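Local coordinates for protein cytochrome P450 monooxygenase (PDB 6KBH) that probably inserts oxygen into organic substrates at its heme, with electrons relayed through a flavin mononucleotide and a [2Fe-2S] cluster of the same chain, at residues M594-K599 with L620-R625. Sequence-based numbering, arbitrary orientation.
Sequences MADQVK and LDRLAR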
ATOM      1  N   MET A 594     -23.543   8.689 -23.459  1.00101.23           N
ATOM      2  CA  MET A 594     -22.941   9.274 -24.653  1.00106.28           C
ATOM      3  C   MET A 594     -24.004   9.832 -25.588  1.00113.44           C
ATOM      4  O   MET A 594     -23.786  10.855 -26.246  1.00111.66           O
ATOM      5  CB  MET A 594     -22.083   8.234 -25.373  1.00 99.75           C
ATOM      6  CG  MET A 594     -21.107   7.510 -24.469  1.00 93.80           C
ATOM      7  SD  MET A 594     -20.288   6.132 -25.283  1.00103.38           S
ATOM      8  CE  MET A 594     -18.948   6.974 -26.117  1.00111.46           C
ATOM      9  N   ALA A 595     -25.160   9.168 -25.663  1.00107.36           N
ATOM     10  CA  ALA A 595     -26.275   9.716 -26.425  1.00109.43           C
ATOM     11  C   ALA A 595     -26.717  11.057 -25.855  1.00111.83           C
ATOM     12  O   ALA A 595     -27.106  11.963 -26.604  1.00115.74           O
ATOM     13  CB  ALA A 595     -27.438   8.725 -26.438  1.00103.92           C
ATOM     14  N   ASP A 596     -26.655  11.209 -24.531  1.00108.02           N
ATOM     15  CA  ASP A 596     -27.107  12.448 -23.906  1.00112.56           C
ATOM     16  C   ASP A 596     -26.134  13.593 -24.162  1.00119.26           C
ATOM     17  O   ASP A 596     -26.567  14.723 -24.429  1.00118.09           O
ATOM     18  CB  ASP A 596     -27.319  12.235 -22.409  1.00116.42           C
ATOM     19  CG  ASP A 596     -28.559  11.415 -22.107  1.00107.62           C
ATOM     20  OD1 ASP A 596     -29.402  11.258 -23.014  1.00112.77           O
ATOM     21  OD2 ASP A 596     -28.695  10.939 -20.962  1.00109.82           O
ATOM     22  N   GLN A 597     -24.821  13.335 -24.071  1.00117.59           N
ATOM     23  CA  GLN A 597     -23.842  14.364 -24.420  1.00117.23           C
ATOM     24  C   GLN A 597     -24.112  14.928 -25.808  1.00119.43           C
ATOM     25  O   GLN A 597     -24.079  16.146 -26.014  1.00119.15           O
ATOM     26  CB  GLN A 597     -22.409  13.818 -24.366  1.00109.56           C
ATOM     27  CG  GLN A 597     -21.978  13.140 -23.084  1.00119.56           C
ATOM     28  CD  GLN A 597     -20.610  13.625 -22.610  1.00111.26           C
ATOM     29  OE1 GLN A 597     -20.492  14.698 -22.020  1.00103.55           O
ATOM     30  NE2 GLN A 597     -19.569  12.866 -22.922  1.00115.28           N
ATOM     31  N   VAL A 598     -24.398  14.049 -26.770  1.00116.85           N
ATOM     32  CA  VAL A 598     -24.528  14.476 -28.156  1.00113.38           C
ATOM     33  C   VAL A 598     -25.831  15.233 -28.381  1.00120.86           C
ATOM     34  O   VAL A 598     -25.888  16.134 -29.223  1.00118.81           O
ATOM     35  CB  VAL A 598     -24.409  13.266 -29.094  1.00119.04           C
ATOM     36  CG1 VAL A 598     -24.562  13.694 -30.541  1.00123.29           C
ATOM     37  CG2 VAL A 598     -23.073  12.571 -28.888  1.00109.53           C
ATOM     38  N   LYS A 599     -26.894  14.898 -27.649  1.00120.95           N
ATOM     39  CA  LYS A 599     -28.110  15.695 -27.768  1.00120.31           C
ATOM     40  C   LYS A 599     -27.899  17.096 -27.213  1.00121.96           C
ATOM     41  O   LYS A 599     -28.525  18.048 -27.691  1.00122.19           O
ATOM     42  CB  LYS A 599     -29.285  14.989 -27.085  1.00112.50           C
ATOM     43  CG  LYS A 599     -29.609  15.409 -25.657  1.00114.13           C
ATOM     44  CD  LYS A 599     -31.100  15.201 -25.411  1.00113.81           C
ATOM     45  CE  LYS A 599     -31.513  15.497 -23.982  1.00111.68           C
ATOM     46  NZ  LYS A 599     -32.987  15.359 -23.840  1.00111.77           N
ATOM     47  N   LEU A 620     -35.517   1.629 -22.235  1.00106.31           N
ATOM     48  CA  LEU A 620     -36.399   1.889 -23.371  1.00104.27           C
ATOM     49  C   LEU A 620     -37.374   3.012 -23.047  1.00106.06           C
ATOM     50  O   LEU A 620     -37.637   3.884 -23.883  1.00100.90           O
ATOM     51  CB  LEU A 620     -37.159   0.622 -23.752  1.00 97.69           C
ATOM     52  CG  LEU A 620     -36.339  -0.615 -24.113  1.00 99.02           C
ATOM     53  CD1 LEU A 620     -37.243  -1.825 -24.124  1.00100.40           C
ATOM     54  CD2 LEU A 620     -35.660  -0.441 -25.460  1.00 93.01           C
ATOM     55  N   ASP A 621     -37.922   2.995 -21.830  1.00106.63           N
ATOM     56  CA  ASP A 621     -38.674   4.129 -21.304  1.00110.87           C
ATOM     57  C   ASP A 621     -37.868   5.416 -21.429  1.00114.77           C
ATOM     58  O   ASP A 621     -38.313   6.399 -22.028  1.00116.22           O
ATOM     59  CB  ASP A 621     -39.026   3.860 -19.843  1.00115.04           C
ATOM     60  CG  ASP A 621     -37.869   3.229 -19.079  1.00120.62           C
ATOM     61  OD1 ASP A 621     -37.367   2.177 -19.528  1.00122.60           O
ATOM     62  OD2 ASP A 621     -37.450   3.792 -18.045  1.00115.90           O
ATOM     63  N   ARG A 622     -36.670   5.415 -20.850  1.00110.60           N
ATOM     64  CA  ARG A 622     -35.762   6.548 -20.973  1.00109.38           C
ATOM     65  C   ARG A 622     -35.440   6.839 -22.435  1.00105.11           C
ATOM     66  O   ARG A 622     -35.403   8.003 -22.856  1.00104.91           O
ATOM     67  CB  ARG A 622     -34.498   6.248 -20.182  1.00116.18           C
ATOM     68  CG  ARG A 622     -33.305   7.105 -20.498  1.00114.37           C
ATOM     69  CD  ARG A 622     -32.487   7.257 -19.245  1.00110.87           C
ATOM     70  NE  ARG A 622     -31.282   8.049 -19.435  1.00105.50           N
ATOM     71  CZ  ARG A 622     -30.334   8.155 -18.515  1.00100.83           C
ATOM     72  NH1 ARG A 622     -30.469   7.519 -17.358  1.00101.99           N
ATOM     73  NH2 ARG A 622     -29.261   8.898 -18.741  1.00108.66           N
ATOM     74  N   LEU A 623     -35.221   5.784 -23.228  1.00107.52           N
ATOM     75  CA  LEU A 623     -34.900   5.919 -24.649  1.00111.06           C
ATOM     76  C   LEU A 623     -36.099   6.357 -25.480  1.00116.75           C
ATOM     77  O   LEU A 623     -35.921   6.780 -26.627  1.00116.65           O
ATOM     78  CB  LEU A 623     -34.364   4.588 -25.172  1.00103.40           C
ATOM     79  CG  LEU A 623     -33.127   4.501 -26.054  1.00107.37           C
ATOM     80  CD1 LEU A 623     -32.080   5.481 -25.585  1.00105.54           C
ATOM     81  CD2 LEU A 623     -32.600   3.084 -25.958  1.00 99.90           C
ATOM     82  N   ALA A 624     -37.316   6.237 -24.944  1.00114.14           N
ATOM     83  CA  ALA A 624     -38.511   6.686 -25.646  1.00112.61           C
ATOM     84  C   ALA A 624     -38.790   8.162 -25.406  1.00113.32           C
ATOM     85  O   ALA A 624     -39.110   8.897 -26.344  1.00118.44           O
ATOM     86  CB  ALA A 624     -39.722   5.855 -25.215  1.00115.77           C
ATOM     87  N   ARG A 625     -38.670   8.607 -24.155  1.00115.77           N
ATOM     88  CA  ARG A 625     -38.920  10.004 -23.816  1.00117.14           C
ATOM     89  C   ARG A 625     -37.888  10.927 -24.447  1.00119.86           C
ATOM     90  O   ARG A 625     -38.217  12.061 -24.821  1.00119.15           O
ATOM     91  CB  ARG A 625     -38.932  10.153 -22.293  1.00114.54           C
ATOM     92  CG  ARG A 625     -38.725  11.559 -21.757  1.00118.10           C
ATOM     93  CD  ARG A 625     -37.756  11.543 -20.575  1.00125.23           C
ATOM     94  NE  ARG A 625     -36.359  11.545 -21.001  1.00128.96           N
ATOM     95  CZ  ARG A 625     -35.327  11.320 -20.192  1.00124.28           C
ATOM     96  NH1 ARG A 625     -35.525  11.073 -18.904  1.00123.82           N
ATOM     97  NH2 ARG A 625     -34.093  11.350 -20.677  1.00132.67           N
TER
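R622 and D596 form a salt bridge that is the one close contact between 594-599 and 620-625, an example of how a charged pair can span helical segments whose backbones stay well apart. NH2 of R622 donates to OD2 of D596 over 3.1 Å, with an N-H...O angle of 159°. The carboxylate oxygen sits at the edge of the guanidinium, and the two flat groups lie nearly coplanar, 6° apart, while OD2 is met nearly along its C-O axis. With CG anti to the backbone N (chi1 163°) and a bend at chi2, the arginine chain carries its end across to the aspartate, although its CB does not point that way. Each charge has a second partner: NH1 of R622 bonds to the carbonyl oxygen of C525, and OD1 of D596 to NE2 of H627. NH2 of R625 stays 5.2 Å from OD1 of D596, too far to pair. Beyond the salt bridge, R622 and buried L623 pack on I592 of helix 588-601, and L623 also meets I588 and strand 605-611. Replacing R622 by alanine would remove the guanidinium and is likely to leave OD2 of D596 without its cationic mate and the C525 carbonyl without this donor. In this ferredoxin-reductase-like alpha/beta domain, the chemistry implies a directional, partly exposed link between helices following parallel strands 578-584 and 605-611, supplementing their apolar packing.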